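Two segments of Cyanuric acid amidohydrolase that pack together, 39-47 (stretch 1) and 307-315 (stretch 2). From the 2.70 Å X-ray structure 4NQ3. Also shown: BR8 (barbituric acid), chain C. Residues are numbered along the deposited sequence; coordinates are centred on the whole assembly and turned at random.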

# COMPACT_ATOMS: atom_id res chain seq x y z
N GLY A 39 -3.80 -21.18 10.61
CA GLY A 39 -2.78 -20.82 9.65
C GLY A 39 -2.48 -19.34 9.69
O GLY A 39 -3.37 -18.55 9.98
N LYS A 40 -1.23 -18.98 9.40
CA LYS A 40 -0.88 -17.61 9.05
C LYS A 40 -0.57 -17.65 7.57
O LYS A 40 0.30 -18.39 7.15
CB LYS A 40 0.31 -17.12 9.85
CG LYS A 40 0.01 -16.90 11.30
CD LYS A 40 -1.16 -15.95 11.45
CE LYS A 40 -0.86 -14.57 10.84
NZ LYS A 40 -2.09 -13.72 10.84
N THR A 41 -1.32 -16.90 6.76
CA THR A 41 -1.08 -16.91 5.32
C THR A 41 -0.61 -15.53 4.84
O THR A 41 -0.90 -14.53 5.47
CB THR A 41 -2.34 -17.37 4.56
OG1 THR A 41 -3.42 -16.47 4.83
CG2 THR A 41 -2.74 -18.75 5.06
N GLU A 42 0.10 -15.49 3.71
CA GLU A 42 0.82 -14.29 3.24
C GLU A 42 -0.01 -13.12 2.75
O GLU A 42 0.56 -12.16 2.24
CB GLU A 42 1.74 -14.66 2.07
CG GLU A 42 2.90 -15.52 2.44
CD GLU A 42 3.19 -16.58 1.39
OE1 GLU A 42 4.17 -16.40 0.59
OE2 GLU A 42 2.45 -17.60 1.40
N GLY A 43 -1.34 -13.20 2.87
CA GLY A 43 -2.23 -12.13 2.43
C GLY A 43 -2.06 -10.85 3.25
O GLY A 43 -1.14 -10.75 4.07
N ASN A 44 -2.92 -9.86 3.02
CA ASN A 44 -2.79 -8.62 3.80
C ASN A 44 -3.57 -8.67 5.09
O ASN A 44 -3.49 -7.73 5.90
CB ASN A 44 -3.20 -7.39 2.97
CG ASN A 44 -4.64 -7.42 2.51
OD1 ASN A 44 -5.47 -8.18 3.01
ND2 ASN A 44 -4.95 -6.57 1.54
N GLY A 45 -4.30 -9.76 5.30
CA GLY A 45 -5.08 -9.96 6.50
C GLY A 45 -6.30 -9.07 6.62
O GLY A 45 -6.90 -8.98 7.68
N CYS A 46 -6.71 -8.40 5.54
CA CYS A 46 -7.86 -7.52 5.65
C CYS A 46 -9.00 -7.99 4.77
O CYS A 46 -9.33 -9.19 4.75
CB CYS A 46 -7.45 -6.08 5.34
SG CYS A 46 -6.14 -5.50 6.51
N VAL A 47 -9.66 -7.09 4.04
CA VAL A 47 -10.86 -7.54 3.36
C VAL A 47 -10.52 -8.38 2.15
O VAL A 47 -10.97 -9.53 2.04
CB VAL A 47 -11.76 -6.39 2.93
CG1 VAL A 47 -12.92 -6.97 2.12
CG2 VAL A 47 -12.29 -5.64 4.14
N1 BR8 C . -8.23 -11.49 9.69
C2 BR8 C . -7.05 -11.93 9.20
O2 BR8 C . -7.04 -12.48 8.12
N3 BR8 C . -5.89 -11.73 9.91
C4 BR8 C . -5.89 -11.07 11.16
O4 BR8 C . -4.83 -10.91 11.76
C5 BR8 C . -7.16 -10.57 11.84
C6 BR8 C . -8.34 -10.85 10.92
O8 BR8 C . -9.45 -10.50 11.26
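Stretch 2 307-315: ISPTRHARA

How does the backbone of stretch 2 run against stretch 1? Stretch 2 enters as an extended loop at Ile307 and Ser308, then winds into a helix from Pro309 that continues beyond Ala315. Stretch 1 ends a strand at Thr41 and carries on as a loop, and it is mainly the turn from Asn44 to Cys46 that meets the helix. The nearest CA pairs are Asn44 CA to Arg311 CA at 7.2 Å and Cys46 CA to Ser308 CA at 8.1 Å, so as stretch 1 advances its partners step back along stretch 2, and the two chains run in opposing senses here. Such spacing keeps the backbones apart and leaves side chains to bridge the gap. Early in the helix, Arg314 N bonds to Thr310 O at 2.9 Å and Ala313 N to Pro309 O at 3.0 Å; the first of these ties Thr310 to Arg314.

Which polar groups meet across the contact? The carbonyl of Asn44 is the focus: Asn44 O lies 2.8 Å from Arg314 NH2, and it is also 3.3 Å from Arg311 CD. One backbone oxygen therefore sits against two arginines, about one helical turn apart. The loop is held in shape from within, because Cys46 N donates to Asn44 OD1 at 2.8 Å with a nearly straight angle of 163°. The end of the Asn44 side chain leads away from stretch 2, where its OD1 accepts this bond. Arg314 is also tied to the ligand, with Arg314 NH1 donating to BR8 O4 at 2.8 Å; the oxygen lies at the edge of the guanidinium, near its plane. Gly45 approaches the same barbituric acid, Gly45 O being 3.3 Å from BR8 C2, so both stretches reach the bound molecule.

Where do the arginine side chains pack? The CA-to-CB bond of Arg311 points sideways relative to stretch 1, but its end comes nearer to the loop, and Asn44 CB covers one face of its guanidinium, with Asn44 CB 3.5 Å from Arg311 NE. The CA-to-CB bond of Arg314 points toward stretch 1. Its NH2 stands 3.9 Å from Gly45 CA, where the glycine matters in two ways: a CB built at ideal geometry would fall only 2.7 Å from Arg314 NH2, a clash, and the positive phi of 71° itself favours glycine. Farther back, Lys40 is directed sideways at its CB, yet its chain brings Lys40 NZ to 4.2 Å from Arg314 CD.

What closes the contact at the start of the helix? Cys46 points toward stretch 2 with chi1 in the m well, and its sulfur lies near two hydroxyl-bearing residues, both of whose CA-to-CB bonds point toward stretch 1. Cys46 SG is 3.7 Å from Ser308 OG and 4.1 Å from Thr310 OG1. Ser308 occupies the N-cap position, but its side chain makes no capping bond. The whole interface is modest, burying 272 Å² over both sides.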

# COMPACT_ATOMS: atom_id res chain seq x y z
N ILE A 307 -1.01 1.99 4.86
CA ILE A 307 -1.01 0.71 5.56
C ILE A 307 -2.11 0.68 6.63
O ILE A 307 -2.16 1.52 7.55
CB ILE A 307 0.37 0.43 6.20
CG1 ILE A 307 1.46 0.43 5.13
CG2 ILE A 307 0.35 -0.87 7.02
CD1 ILE A 307 2.88 0.29 5.67
N SER A 308 -3.03 -0.28 6.48
CA SER A 308 -4.16 -0.50 7.40
C SER A 308 -3.69 -0.85 8.83
O SER A 308 -2.76 -1.64 9.00
CB SER A 308 -5.06 -1.60 6.81
OG SER A 308 -5.97 -2.07 7.77
N PRO A 309 -4.34 -0.28 9.86
CA PRO A 309 -3.84 -0.35 11.25
C PRO A 309 -3.43 -1.74 11.74
O PRO A 309 -2.31 -1.91 12.21
CB PRO A 309 -5.02 0.14 12.07
CG PRO A 309 -5.75 1.03 11.14
CD PRO A 309 -5.64 0.39 9.79
N THR A 310 -4.27 -2.75 11.57
CA THR A 310 -3.91 -4.10 12.03
C THR A 310 -2.64 -4.63 11.38
O THR A 310 -1.91 -5.42 11.99
CB THR A 310 -4.98 -5.05 11.71
OG1 THR A 310 -5.53 -4.68 10.44
CG2 THR A 310 -6.03 -4.98 12.78
N ARG A 311 -2.40 -4.20 10.15
CA ARG A 311 -1.16 -4.53 9.46
C ARG A 311 0.06 -4.04 10.27
O ARG A 311 1.02 -4.81 10.47
CB ARG A 311 -1.18 -3.92 8.06
CG ARG A 311 -0.62 -4.79 6.97
CD ARG A 311 -1.64 -4.98 5.87
NE ARG A 311 -1.01 -5.15 4.55
CZ ARG A 311 -0.04 -6.02 4.26
NH1 ARG A 311 0.47 -6.82 5.19
NH2 ARG A 311 0.43 -6.09 3.02
N HIS A 312 -0.01 -2.80 10.76
CA HIS A 312 1.01 -2.26 11.66
C HIS A 312 1.09 -3.10 12.94
O HIS A 312 2.12 -3.68 13.24
CB HIS A 312 0.71 -0.80 12.05
CG HIS A 312 1.03 0.20 10.98
ND1 HIS A 312 2.31 0.60 10.68
CD2 HIS A 312 0.21 0.91 10.16
CE1 HIS A 312 2.28 1.48 9.70
NE2 HIS A 312 1.02 1.69 9.37
N ALA A 313 -0.04 -3.19 13.65
CA ALA A 313 -0.09 -3.86 14.95
C ALA A 313 0.55 -5.23 14.90
O ALA A 313 1.34 -5.59 15.78
CB ALA A 313 -1.53 -3.96 15.45
N ARG A 314 0.21 -5.99 13.85
CA ARG A 314 0.76 -7.33 13.70
C ARG A 314 2.28 -7.32 13.59
O ARG A 314 2.96 -7.96 14.39
CB ARG A 314 0.16 -8.04 12.48
CG ARG A 314 -1.17 -8.74 12.69
CD ARG A 314 -1.48 -9.65 11.49
NE ARG A 314 -1.58 -8.89 10.25
CZ ARG A 314 -2.72 -8.42 9.77
NH1 ARG A 314 -3.86 -8.69 10.40
NH2 ARG A 314 -2.72 -7.71 8.64
N ALA A 315 2.80 -6.59 12.61
CA ALA A 315 4.26 -6.46 12.45
C ALA A 315 4.93 -6.07 13.77
O ALA A 315 5.94 -6.65 14.15
CB ALA A 315 4.60 -5.45 11.36